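Side-chain contact in putative aminotransferase (Actinomadura melliaura, PDB 4ZWV), which probably acts as a pyridoxal phosphate-dependent sugar aminotransferase in making the aminopentose of the indolocarbazole AT2433: residues R361-V364 and V365-R369. Residues are numbered along the deposited sequence; the frame is centred on the assembly and turned at random.
Sequences REHV and VATIR
Ile368 N meets Val364 O at 3.0 Å with an N-H...O angle of 172°, one of four consecutive backbone hydrogen bonds from N-H of residue i+4 to C=O of residue i, from Val365 N to Arg361 O onward, that define a regular alpha-helical turn. At His363 O the pattern doubles: Thr367 N donates from 3.0 Å, and Thr367 OG1 donates from 2.8 Å. The two donors approach from opposite faces of the carbonyl plane, so one oxygen is gripped twice. The torsion responsible is chi1 of Thr367, -63°, which turns OG1 away from its own carbonyl carbon and back over the preceding turn, a threonine hydroxyl capturing a carbonyl within its own helix. Thr367 OG1 also lies 3.4 Å above one face of the His363 ring, offset toward the rim, and its nearest ring atom is His363 CE1, 3.5 Å from OG1; NE2 of that ring is hydrogen-bonded to Ala313 O. This helix, 358-369, packs on the long helix 243-273, where Val364 and Val365 touch Tyr270, and on helix 303-312, where Thr367 and Ile368 touch Met310. Replacing Thr367 with a valine would probably leave His363 O with one backbone donor and the imidazole face without its hydroxyl. Val364 and Ile368 run side by side, pointing the same way, and Val364 CG1 meets Ile368 CD1 at 4.0 Å, while Ile368 CG1 lies 3.4 Å from Val364 O.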
# COMPACT_ATOMS: atom_id res chain seq x y z
N ARG A 361 -8.34 34.92 -7.70
CA ARG A 361 -9.02 35.04 -6.41
C ARG A 361 -9.97 36.24 -6.38
O ARG A 361 -10.98 36.20 -5.69
CB ARG A 361 -8.03 35.12 -5.24
CG ARG A 361 -7.14 36.35 -5.22
CD ARG A 361 -6.19 36.28 -4.04
NE ARG A 361 -5.53 37.56 -3.82
CZ ARG A 361 -4.50 37.74 -3.00
NH1 ARG A 361 -4.00 36.72 -2.32
NH2 ARG A 361 -3.97 38.95 -2.87
N GLU A 362 -9.64 37.28 -7.14
CA GLU A 362 -10.52 38.43 -7.28
C GLU A 362 -11.79 38.00 -8.02
O GLU A 362 -12.89 38.46 -7.70
CB GLU A 362 -9.81 39.56 -8.02
CG GLU A 362 -8.79 40.29 -7.17
CD GLU A 362 -7.87 41.18 -7.98
OE1 GLU A 362 -8.17 41.42 -9.17
OE2 GLU A 362 -6.85 41.64 -7.43
N HIS A 363 -11.62 37.09 -8.97
CA HIS A 363 -12.76 36.55 -9.71
C HIS A 363 -13.68 35.73 -8.81
O HIS A 363 -14.90 35.83 -8.91
CB HIS A 363 -12.25 35.72 -10.90
CG HIS A 363 -13.34 35.02 -11.66
ND1 HIS A 363 -14.36 35.70 -12.29
CD2 HIS A 363 -13.55 33.71 -11.91
CE1 HIS A 363 -15.16 34.83 -12.88
NE2 HIS A 363 -14.69 33.62 -12.67
N VAL A 364 -13.09 34.93 -7.92
CA VAL A 364 -13.86 34.14 -6.97
C VAL A 364 -14.69 35.06 -6.07
O VAL A 364 -15.90 34.88 -5.92
CB VAL A 364 -12.95 33.24 -6.11
CG1 VAL A 364 -13.73 32.59 -4.97
CG2 VAL A 364 -12.26 32.19 -6.98
N VAL A 365 -14.03 36.07 -5.50
CA VAL A 365 -14.71 37.01 -4.61
C VAL A 365 -15.80 37.80 -5.33
O VAL A 365 -16.90 37.94 -4.81
CB VAL A 365 -13.70 37.99 -3.97
CG1 VAL A 365 -14.42 39.18 -3.34
CG2 VAL A 365 -12.85 37.24 -2.94
N ALA A 366 -15.49 38.31 -6.52
CA ALA A 366 -16.46 39.10 -7.27
C ALA A 366 -17.69 38.28 -7.65
O ALA A 366 -18.82 38.77 -7.61
CB ALA A 366 -15.81 39.68 -8.52
N THR A 367 -17.45 37.02 -8.00
CA THR A 367 -18.54 36.12 -8.37
C THR A 367 -19.46 35.87 -7.17
O THR A 367 -20.67 36.02 -7.28
CB THR A 367 -18.00 34.78 -8.92
OG1 THR A 367 -17.27 35.03 -10.12
CG2 THR A 367 -19.14 33.83 -9.22
N ILE A 368 -18.87 35.51 -6.03
CA ILE A 368 -19.65 35.28 -4.82
C ILE A 368 -20.42 36.53 -4.39
O ILE A 368 -21.61 36.46 -4.07
CB ILE A 368 -18.75 34.79 -3.67
CG1 ILE A 368 -18.20 33.40 -3.98
CG2 ILE A 368 -19.51 34.75 -2.35
CD1 ILE A 368 -17.17 32.92 -2.98
N ARG A 369 -19.76 37.69 -4.41
CA ARG A 369 -20.40 38.90 -3.92
C ARG A 369 -21.51 39.42 -4.84
O ARG A 369 -22.30 40.26 -4.43
CB ARG A 369 -19.35 40.01 -3.69
CG ARG A 369 -18.42 39.71 -2.52
CD ARG A 369 -17.61 40.93 -2.08
NE ARG A 369 -18.43 41.85 -1.30
CZ ARG A 369 -18.50 41.87 0.03
NH1 ARG A 369 -17.77 41.02 0.75
NH2 ARG A 369 -19.28 42.75 0.65